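Local coordinates for 178aa long hypothetical molybdenum cofactor biosynthesis protein B (Sulfolobus tokodaii, PDB 3IWT), which probably takes part in molybdenum cofactor biosynthesis as a MoaB-type protein with a predicted molybdopterin-binding domain, at residues A[118-121]-A[122-126]; A[128-131]-A[132-135]; A[27-30]-A[31-34]; A[61-65]-A[66-70]. All blocks are in the same frame, centred on the assembly; numbering follows the deposited sequence. Where two conformers were deposited one is given.

Contact 1. Residues A[118-121]-A[122-126]; sequences FRLV and SFNDP
F118 and S122 stand one turn apart on helix 112-123, whose last turns are joined by i to i+4 backbone bonds. S122 N donates to F118 O, F123 N to R119 O at 2.8 Å, and N124 N to L120 O at 3.3 Å; beyond them D125 N turns back to S122 O. F118 O is gripped twice, because S122 OG also donates to it at 2.9 Å, from above the carbonyl plane and on the face opposite S122 N. The hydroxyl sits beside its own backbone N (chi1 -70°), which folds it back over this carbonyl. It also lies over one face of the F118 ring, offset toward the rim, with OG 3.4 Å from F118 CZ. An alanine in place of F118 is likely to strip the cover from the S122 hydroxyl and open a gap against A160 and L164 of helix 154-176. L120 and N124 run side by side, L120 CD2 being 3.9 Å from N124 ND2. L120 also packs on L120 of a second subunit and F123 of a third. The arrangement is that of a C-terminal helix turn with a serine hydroxyl bonded back to the i-4 carbonyl, at a junction of three subunits.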
loop_
_atom_site.group_PDB
_atom_site.type_symbol
_atom_site.label_atom_id
_atom_site.label_comp_id
_atom_site.label_asym_id
_atom_site.label_seq_id
_atom_site.Cartn_x
_atom_site.Cartn_y
_atom_site.Cartn_z
ATOM N N PHE A 118 -7.819 20.083 8.875
ATOM C CA PHE A 118 -8.805 20.806 8.086
ATOM C C PHE A 118 -10.226 20.351 8.427
ATOM O O PHE A 118 -11.143 21.166 8.533
ATOM C CB PHE A 118 -8.570 20.692 6.579
ATOM C CG PHE A 118 -9.606 21.452 5.767
ATOM C CD1 PHE A 118 -9.635 22.844 5.787
ATOM C CD2 PHE A 118 -10.599 20.771 5.053
ATOM C CE1 PHE A 118 -10.603 23.542 5.070
ATOM C CE2 PHE A 118 -11.572 21.472 4.331
ATOM C CZ PHE A 118 -11.576 22.850 4.355
ATOM N N ARG A 119 -10.403 19.049 8.616
ATOM C CA ARG A 119 -11.713 18.532 9.010
ATOM C C ARG A 119 -12.093 19.009 10.426
ATOM O O ARG A 119 -13.269 19.279 10.691
ATOM C CB ARG A 119 -11.765 17.017 8.877
ATOM C CG ARG A 119 -11.803 16.582 7.436
ATOM C CD ARG A 119 -11.979 15.081 7.263
ATOM N NE ARG A 119 -10.827 14.262 7.614
ATOM C CZ ARG A 119 -9.982 13.717 6.747
ATOM N NH1 ARG A 119 -10.063 13.982 5.456
ATOM N NH2 ARG A 119 -9.026 12.905 7.180
ATOM N N LEU A 120 -11.097 19.187 11.296
ATOM C CA LEU A 120 -11.336 19.696 12.660
ATOM C C LEU A 120 -11.905 21.137 12.640
ATOM O O LEU A 120 -12.934 21.423 13.254
ATOM C CB LEU A 120 -10.025 19.601 13.485
ATOM C CG LEU A 120 -9.916 20.128 14.927
ATOM C CD1 LEU A 120 -8.556 19.685 15.453
ATOM C CD2 LEU A 120 -10.013 21.646 15.033
ATOM N N VAL A 121 -11.230 22.041 11.939
ATOM C CA VAL A 121 -11.695 23.420 11.832
ATOM C C VAL A 121 -13.020 23.521 11.048
ATOM O O VAL A 121 -13.869 24.356 11.371
ATOM C CB VAL A 121 -10.602 24.356 11.270
ATOM C CG1 VAL A 121 -9.324 24.283 12.139
ATOM C CG2 VAL A 121 -10.299 24.021 9.854
ATOM N N SER A 122 -13.211 22.651 10.061
ATOM C CA SER A 122 -14.473 22.567 9.299
ATOM C C SER A 122 -15.626 22.124 10.172
ATOM O O SER A 122 -16.721 22.756 10.174
ATOM C CB SER A 122 -14.324 21.589 8.122
ATOM O OG SER A 122 -13.469 22.142 7.131
ATOM N N PHE A 123 -15.383 21.092 10.984
ATOM C CA PHE A 123 -16.394 20.621 11.956
ATOM C C PHE A 123 -16.889 21.730 12.892
ATOM O O PHE A 123 -18.062 21.738 13.298
ATOM C CB PHE A 123 -15.855 19.470 12.810
ATOM C CG PHE A 123 -16.908 18.821 13.691
ATOM C CD1 PHE A 123 -17.784 17.877 13.176
ATOM C CD2 PHE A 123 -17.044 19.201 15.011
ATOM C CE1 PHE A 123 -18.789 17.311 13.983
ATOM C CE2 PHE A 123 -18.030 18.631 15.833
ATOM C CZ PHE A 123 -18.892 17.693 15.312
ATOM N N ASN A 124 -15.976 22.620 13.278
ATOM C CA ASN A 124 -16.312 23.761 14.103
ATOM C C ASN A 124 -17.157 24.803 13.415
ATOM O O ASN A 124 -17.751 25.605 14.092
ATOM C CB ASN A 124 -15.072 24.492 14.612
ATOM C CG ASN A 124 -14.333 23.716 15.643
ATOM O OD1 ASN A 124 -14.892 22.861 16.318
ATOM N ND2 ASN A 124 -13.050 24.036 15.803
ATOM N N ASP A 125 -17.220 24.826 12.094
ATOM C CA ASP A 125 -18.133 25.778 11.467
ATOM C C ASP A 125 -19.581 25.314 11.658
ATOM O O ASP A 125 -19.924 24.240 11.194
ATOM C CB ASP A 125 -17.827 25.917 10.004
ATOM C CG ASP A 125 -18.639 26.985 9.344
ATOM O OD1 ASP A 125 -19.833 27.170 9.649
ATOM O OD2 ASP A 125 -18.052 27.661 8.518
ATOM N N PRO A 126 -20.432 26.117 12.339
ATOM C CA PRO A 126 -21.807 25.663 12.602
ATOM C C PRO A 126 -22.653 25.370 11.362
ATOM O O PRO A 126 -23.647 24.661 11.470
ATOM C CB PRO A 126 -22.415 26.780 13.459
ATOM C CG PRO A 126 -21.517 27.908 13.307
ATOM C CD PRO A 126 -20.181 27.456 12.920
#

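Contact 2. Residues A[128-131]-A[132-135]; sequences VKAA and AYLT
A short 3-10 turn, residues 130-133, occupies the loop between helix 112-123 and strand 138-142, and its i to i+3 bonds hold residues 128-131 against 132-135. Y133 N donates to A130 O at 3.1 Å and L134 N to A131 O at 2.9 Å. Both donors stand well above the planes of their carbonyls, Y133 N by 44° and L134 N by 51°. A132 N likewise bonds to K129 O, though the position of A132 N is less certain. One residue earlier, A131 N bonds to V128 O, which carries the three-residue spacing back to the start of the turn.

The Y133 ring is brought over the turn by its first torsion: CG lies between the backbone N and the carbonyl carbon (chi1 73°). This sets CD2 2.9 Å from A130 O, which approaches the ring obliquely, while CE2 rests 4.3 Å from A130 CB. The turn is wound more tightly than an alpha-helix, and its alanines pack at close quarters: A132 on S122 and F123 of helix 112-123, A130 and A131 on E163 and E168 of a second subunit. On the apolar flank V128 CG1 reaches A132 CB at 4.4 Å. L134 CB comes within 3.4 Å of A131 O, and the side chain packs on L172 of the second subunit. The phenol end of Y133 also crosses into that subunit, where OH is hydrogen-bonded to L164 O and to the hydroxyl of Y148, and its ring stacks edge-to-face with F114.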
loop_
_atom_site.group_PDB
_atom_site.type_symbol
_atom_site.label_atom_id
_atom_site.label_comp_id
_atom_site.label_asym_id
_atom_site.label_seq_id
_atom_site.Cartn_x
_atom_site.Cartn_y
_atom_site.Cartn_z
ATOM N N VAL A 128 -21.305 23.623 8.885
ATOM C CA VAL A 128 -20.661 22.418 8.314
ATOM C C VAL A 128 -20.861 21.233 9.281
ATOM O O VAL A 128 -21.506 20.250 8.935
ATOM C CB VAL A 128 -19.162 22.654 8.015
ATOM C CG1 VAL A 128 -18.479 21.373 7.420
ATOM C CG2 VAL A 128 -18.998 23.822 7.061
ATOM N N LYS A 129 -20.317 21.349 10.488
ATOM C CA LYS A 129 -20.468 20.319 11.507
ATOM C C LYS A 129 -20.071 18.964 10.885
ATOM O O LYS A 129 -18.985 18.853 10.322
ATOM C CB LYS A 129 -21.876 20.338 12.128
ATOM C CG LYS A 129 -22.228 21.658 12.870
ATOM C CD LYS A 129 -23.548 21.547 13.590
ATOM C CE LYS A 129 -23.979 22.853 14.289
ATOM N NZ LYS A 129 -25.149 22.571 15.130
ATOM N N ALA A 130 -20.940 17.955 10.955
ATOM C CA ALA A 130 -20.567 16.592 10.557
ATOM C C ALA A 130 -20.256 16.451 9.071
ATOM O O ALA A 130 -19.608 15.500 8.674
ATOM C CB ALA A 130 -21.654 15.594 10.969
ATOM N N ALA A 131 -20.731 17.378 8.248
ATOM C CA ALA A 131 -20.345 17.385 6.848
ATOM C C ALA A 131 -18.818 17.408 6.681
ATOM O O ALA A 131 -18.284 17.069 5.601
ATOM C CB ALA A 131 -20.988 18.566 6.136
ATOM N N ALA A 132 -18.097 17.751 7.754
ATOM C CA ALA A 132 -16.635 17.724 7.748
ATOM C C ALA A 132 -16.071 16.367 7.272
ATOM O O ALA A 132 -15.013 16.326 6.672
ATOM C CB ALA A 132 -16.100 18.070 9.104
ATOM N N TYR A 133 -16.746 15.251 7.579
ATOM C CA TYR A 133 -16.168 13.958 7.175
ATOM C C TYR A 133 -16.347 13.651 5.706
ATOM O O TYR A 133 -15.829 12.632 5.216
ATOM C CB TYR A 133 -16.567 12.801 8.076
ATOM C CG TYR A 133 -17.979 12.262 7.991
ATOM C CD1 TYR A 133 -18.327 11.320 7.024
ATOM C CD2 TYR A 133 -18.937 12.641 8.900
ATOM C CE1 TYR A 133 -19.606 10.776 6.957
ATOM C CE2 TYR A 133 -20.233 12.103 8.863
ATOM C CZ TYR A 133 -20.567 11.162 7.879
ATOM O OH TYR A 133 -21.840 10.593 7.840
ATOM N N LEU A 134 -17.021 14.542 4.981
ATOM C CA LEU A 134 -17.229 14.362 3.546
ATOM C C LEU A 134 -16.229 15.119 2.632
ATOM O O LEU A 134 -16.453 15.221 1.414
ATOM C CB LEU A 134 -18.682 14.720 3.234
ATOM C CG LEU A 134 -19.700 13.771 3.902
ATOM C CD1 LEU A 134 -21.100 14.093 3.403
ATOM C CD2 LEU A 134 -19.354 12.306 3.657
ATOM N N THR A 135 -15.124 15.600 3.210
ATOM C CA THR A 135 -14.004 16.153 2.402
ATOM C C THR A 135 -12.716 15.350 2.588
ATOM O O THR A 135 -12.482 14.775 3.652
ATOM C CB THR A 135 -13.754 17.629 2.708
ATOM O OG1 THR A 135 -12.763 18.168 1.811
ATOM C CG2 THR A 135 -13.335 17.858 4.187
#

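Contact 3. Residues A[27-30]-A[31-34]; sequences RYEK and LLKK
The Y28 ring carries L32 over one face, in a CH-pi contact that puts L32 CG 4.3 Å from the ring centroid and 25° off its normal; the opposite face packs on P63 of the loop after strand 55-62. L32 CD1 comes closest to the ring, 3.5 Å from CE2, and CD2 lies near CZ and OH. L31 CD2 approaches Y28 CD1 obliquely at 4.2 Å. With Y28 CG opposite the backbone N (chi1 179°), the ring lies beside its own carbonyl carbon and within reach of the leucines three and four residues on. Beneath these side chains L31 N, L32 N and K33 N donate to R27 O, Y28 O and E29 O, the i to i+4 bonds of helix 25-32. The helix then ends in a Schellman motif with K34, at positive phi, as its C-prime residue. L31 O takes two bonds from K34, 3.1 Å from N and 3.0 Å from NZ, so the lysine chain loops back over the end it terminates. No other chain of the assembly touches this surface turn. Bonded to L31 O, the K34 ammonium lies at the helix C terminus, where its positive charge would probably be favourable to the carbonyl end of the helix dipole.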
loop_
_atom_site.group_PDB
_atom_site.type_symbol
_atom_site.label_atom_id
_atom_site.label_comp_id
_atom_site.label_asym_id
_atom_site.label_seq_id
_atom_site.Cartn_x
_atom_site.Cartn_y
_atom_site.Cartn_z
ATOM N N ARG A 27 -17.392 25.178 -15.289
ATOM C CA ARG A 27 -16.645 26.366 -15.674
ATOM C C ARG A 27 -15.730 26.106 -16.876
ATOM O O ARG A 27 -15.628 26.951 -17.771
ATOM C CB ARG A 27 -15.888 26.941 -14.476
ATOM C CG ARG A 27 -16.830 27.446 -13.390
ATOM C CD ARG A 27 -16.106 27.920 -12.146
ATOM N NE ARG A 27 -17.029 28.347 -11.096
ATOM C CZ ARG A 27 -17.705 27.525 -10.299
ATOM N NH1 ARG A 27 -17.564 26.215 -10.376
ATOM N NH2 ARG A 27 -18.516 28.019 -9.387
ATOM N N TYR A 28 -15.098 24.933 -16.915
ATOM C CA TYR A 28 -14.230 24.592 -18.039
ATOM C C TYR A 28 -15.018 24.545 -19.348
ATOM O O TYR A 28 -14.568 25.067 -20.358
ATOM C CB TYR A 28 -13.524 23.258 -17.805
ATOM C CG TYR A 28 -12.614 22.823 -18.934
ATOM C CD1 TYR A 28 -11.363 23.403 -19.103
ATOM C CD2 TYR A 28 -13.002 21.829 -19.826
ATOM C CE1 TYR A 28 -10.511 22.988 -20.119
ATOM C CE2 TYR A 28 -12.161 21.418 -20.859
ATOM C CZ TYR A 28 -10.919 22.004 -20.998
ATOM O OH TYR A 28 -10.074 21.618 -22.020
ATOM N N GLU A 29 -16.196 23.936 -19.320
ATOM C CA GLU A 29 -17.021 23.827 -20.523
ATOM C C GLU A 29 -17.446 25.210 -21.043
ATOM O O GLU A 29 -17.489 25.431 -22.254
ATOM C CB GLU A 29 -18.245 22.943 -20.270
ATOM C CG GLU A 29 -17.920 21.492 -19.878
ATOM C CD GLU A 29 -17.387 20.630 -21.016
ATOM O OE1 GLU A 29 -17.085 21.152 -22.111
ATOM O OE2 GLU A 29 -17.272 19.406 -20.797
ATOM N N LYS A 30 -17.733 26.148 -20.136
ATOM C CA LYS A 30 -18.034 27.545 -20.524
ATOM C C LYS A 30 -16.825 28.247 -21.145
ATOM O O LYS A 30 -16.969 28.990 -22.116
ATOM C CB LYS A 30 -18.492 28.365 -19.320
ATOM C CG LYS A 30 -19.856 28.011 -18.780
ATOM C CD LYS A 30 -20.151 28.849 -17.541
ATOM C CE LYS A 30 -21.337 28.319 -16.731
ATOM N NZ LYS A 30 -22.605 29.040 -17.059
ATOM N N LEU A 31 -15.643 28.026 -20.567
ATOM C CA LEU A 31 -14.387 28.531 -21.119
ATOM C C LEU A 31 -14.205 28.047 -22.562
ATOM O O LEU A 31 -13.759 28.806 -23.418
ATOM C CB LEU A 31 -13.186 28.086 -20.249
ATOM C CG LEU A 31 -11.756 28.390 -20.735
ATOM C CD1 LEU A 31 -11.393 29.844 -20.419
ATOM C CD2 LEU A 31 -10.700 27.407 -20.148
ATOM N N LEU A 32 -14.540 26.786 -22.830
ATOM C CA LEU A 32 -14.449 26.241 -24.197
ATOM C C LEU A 32 -15.412 26.940 -25.166
ATOM O O LEU A 32 -15.049 27.214 -26.312
ATOM C CB LEU A 32 -14.709 24.732 -24.210
ATOM C CG LEU A 32 -13.649 23.845 -23.549
ATOM C CD1 LEU A 32 -14.084 22.388 -23.647
ATOM C CD2 LEU A 32 -12.263 24.068 -24.157
ATOM N N LYS A 33 -16.625 27.230 -24.691
ATOM C CA LYS A 33 -17.630 27.975 -25.464
ATOM C C LYS A 33 -17.428 29.502 -25.421
ATOM O O LYS A 33 -18.290 30.254 -25.884
ATOM C CB LYS A 33 -19.032 27.652 -24.941
ATOM C CG LYS A 33 -19.442 26.193 -25.047
ATOM C CD LYS A 33 -20.903 26.027 -24.641
ATOM C CE LYS A 33 -21.410 24.592 -24.811
ATOM N NZ LYS A 33 -21.428 23.822 -23.525
ATOM N N LYS A 34 -16.306 29.953 -24.856
ATOM C CA LYS A 34 -15.975 31.378 -24.743
ATOM C C LYS A 34 -17.059 32.185 -24.018
ATOM O O LYS A 34 -17.265 33.363 -24.308
ATOM C CB LYS A 34 -15.693 31.972 -26.131
ATOM C CG LYS A 34 -14.596 31.237 -26.927
ATOM C CD LYS A 34 -13.198 31.775 -26.608
ATOM C CE LYS A 34 -12.105 30.719 -26.828
ATOM N NZ LYS A 34 -12.101 29.650 -25.756
#

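Contact 4. Residues A[61-65]-A[66-70]; sequences LVPDD and KIKIL. With PEG (di(hydroxyethyl)ether), chain D.
D65 caps helix 66-77 through its carboxylate: K68 N donates to OD2 at 3.0 Å with an N-H...O angle of 162°, meeting the oxygen on its anti side and 18° out of the carboxylate plane. The main chain of the same residue adds the first helical bond, I69 N to D65 O at 2.9 Å, nearly along the C=O axis. A diethylene glycol molecule, probably from the crystallisation liquor, bridges the cap, its O4 donating to D65 OD1 at 2.9 Å and accepting from I67 N at 3.0 Å. CG of D65 lies trans to the backbone N (chi1 174°), which swings the carboxylate over the backbone amides of the first turn. An alanine here would probably leave K68 N without its capping acceptor and the positive end of the helix dipole without a facing negative charge.

This is an N-cap at the turn from strand 55-62 into helix 66-77, where D64 centres an inverse gamma turn. Strand 55-62 is an outermost strand of the chain's sheet and pairs with strand 17-23; helix 66-77 then leads to the parallel strand 84-88 on the other side of strand 17-23, a beta-alpha-beta crossover.

Farther out, the aliphatic part of K68 crosses the P63 ring at about a right angle, with K68 CD 3.6 Å from P63 CD. I69 CG1 meets V62 CG2 at 4.1 Å, also nearly at right angles, and lies 3.6 Å from P63 O; beyond it I69 packs on I23. The amine of K66 reaches a fourth subunit, forming a salt bridge with D108 and a hydrogen bond to L106 O.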
loop_
_atom_site.group_PDB
_atom_site.type_symbol
_atom_site.label_atom_id
_atom_site.label_comp_id
_atom_site.label_asym_id
_atom_site.label_seq_id
_atom_site.Cartn_x
_atom_site.Cartn_y
_atom_site.Cartn_z
ATOM N N LEU A 61 -7.525 26.565 -15.345
ATOM C CA LEU A 61 -8.846 26.026 -15.103
ATOM C C LEU A 61 -8.978 24.758 -15.911
ATOM O O LEU A 61 -8.714 24.755 -17.112
ATOM C CB LEU A 61 -9.914 27.049 -15.491
ATOM C CG LEU A 61 -11.371 26.585 -15.623
ATOM C CD1 LEU A 61 -11.874 26.096 -14.308
ATOM C CD2 LEU A 61 -12.264 27.701 -16.185
ATOM N N VAL A 62 -9.354 23.676 -15.234
ATOM C CA VAL A 62 -9.463 22.347 -15.843
ATOM C C VAL A 62 -10.747 21.666 -15.351
ATOM O O VAL A 62 -11.251 22.012 -14.277
ATOM C CB VAL A 62 -8.213 21.474 -15.547
ATOM C CG1 VAL A 62 -6.958 22.050 -16.276
ATOM C CG2 VAL A 62 -7.961 21.301 -14.039
ATOM N N PRO A 63 -11.266 20.687 -16.113
ATOM C CA PRO A 63 -12.406 19.901 -15.658
ATOM C C PRO A 63 -11.968 18.709 -14.780
ATOM O O PRO A 63 -10.759 18.521 -14.547
ATOM C CB PRO A 63 -12.997 19.403 -16.974
ATOM C CG PRO A 63 -11.825 19.134 -17.804
ATOM C CD PRO A 63 -10.791 20.202 -17.424
ATOM N N ASP A 64 -12.929 17.894 -14.340
ATOM C CA ASP A 64 -12.658 16.653 -13.598
ATOM C C ASP A 64 -12.177 15.537 -14.531
ATOM O O ASP A 64 -12.863 14.534 -14.742
ATOM C CB ASP A 64 -13.921 16.154 -12.868
ATOM C CG ASP A 64 -14.419 17.110 -11.812
ATOM O OD1 ASP A 64 -13.601 17.709 -11.085
ATOM O OD2 ASP A 64 -15.658 17.225 -11.691
ATOM N N ASP A 65 -10.977 15.700 -15.062
ATOM C CA ASP A 65 -10.406 14.752 -16.017
ATOM C C ASP A 65 -8.983 14.508 -15.573
ATOM O O ASP A 65 -8.234 15.482 -15.364
ATOM C CB ASP A 65 -10.436 15.325 -17.429
ATOM C CG ASP A 65 -9.712 14.429 -18.432
ATOM O OD1 ASP A 65 -10.292 13.443 -18.872
ATOM O OD2 ASP A 65 -8.549 14.685 -18.752
ATOM N N LYS A 66 -8.624 13.230 -15.405
ATOM C CA LYS A 66 -7.341 12.840 -14.802
ATOM C C LYS A 66 -6.165 13.475 -15.544
ATOM O O LYS A 66 -5.306 14.099 -14.940
ATOM C CB LYS A 66 -7.217 11.303 -14.760
ATOM C CG LYS A 66 -5.858 10.778 -14.309
ATOM C CD LYS A 66 -5.827 9.277 -14.027
ATOM C CE LYS A 66 -4.398 8.828 -13.672
ATOM N NZ LYS A 66 -4.323 7.396 -13.249
ATOM N N ILE A 67 -6.126 13.285 -16.858
ATOM C CA ILE A 67 -5.014 13.778 -17.681
ATOM C C ILE A 67 -4.918 15.290 -17.640
ATOM O O ILE A 67 -3.825 15.841 -17.503
ATOM C CB ILE A 67 -5.115 13.318 -19.160
ATOM C CG1 ILE A 67 -5.050 11.793 -19.267
ATOM C CG2 ILE A 67 -3.991 13.929 -19.999
ATOM C CD1 ILE A 67 -3.781 11.207 -18.764
ATOM N N LYS A 68 -6.056 15.972 -17.759
ATOM C CA LYS A 68 -6.068 17.432 -17.700
ATOM C C LYS A 68 -5.620 17.986 -16.348
ATOM O O LYS A 68 -4.957 19.012 -16.282
ATOM C CB LYS A 68 -7.434 17.988 -18.112
ATOM C CG LYS A 68 -7.710 17.829 -19.622
ATOM C CD LYS A 68 -9.056 18.400 -19.962
ATOM C CE LYS A 68 -9.225 18.713 -21.411
ATOM N NZ LYS A 68 -8.989 17.608 -22.305
ATOM N N ILE A 69 -5.959 17.278 -15.275
ATOM C CA ILE A 69 -5.578 17.684 -13.932
ATOM C C ILE A 69 -4.078 17.453 -13.741
ATOM O O ILE A 69 -3.364 18.345 -13.263
ATOM C CB ILE A 69 -6.386 16.905 -12.864
ATOM C CG1 ILE A 69 -7.834 17.412 -12.768
ATOM C CG2 ILE A 69 -5.709 16.994 -11.491
ATOM C CD1 ILE A 69 -8.731 16.461 -11.901
ATOM N N LEU A 70 -3.576 16.299 -14.192
ATOM C CA LEU A 70 -2.130 16.050 -14.150
ATOM C C LEU A 70 -1.336 17.112 -14.920
ATOM O O LEU A 70 -0.347 17.636 -14.419
ATOM C CB LEU A 70 -1.789 14.657 -14.705
ATOM C CG LEU A 70 -2.224 13.407 -13.939
ATOM C CD1 LEU A 70 -2.045 12.120 -14.821
ATOM C CD2 LEU A 70 -1.458 13.311 -12.593
HETATM C C1 PEG D . -9.174 7.051 -16.180
HETATM O O1 PEG D . -8.913 7.170 -14.770
HETATM C C2 PEG D . -8.221 7.940 -16.976
HETATM O O2 PEG D . -8.974 8.811 -17.832
HETATM C C3 PEG D . -8.229 9.229 -18.988
HETATM C C4 PEG D . -8.583 10.670 -19.353
HETATM O O4 PEG D . -8.102 11.558 -18.348
#

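From the N terminus, contact 3 ends helix 25-32 just after strand 17-23, and contact 4 follows where strand 55-62 turns into helix 66-77. Contacts 1 and 2 come late, at the end of helix 112-123 and in the loop leading to strand 138-142. All four are local turns in series; none nests within or crosses another. Contacts 3 and 4 touch, Y28 packing on P63 and K68, which joins helix 25-32 to the turn between strand 55-62 and helix 66-77. Contacts 1 and 2, centres about 7 Å apart, are tied by R119 NH1 and T135 O, and both meet the second subunit. Contacts 1 and 4 lie on opposite sides of the chain's centre, their centres about 28 Å apart.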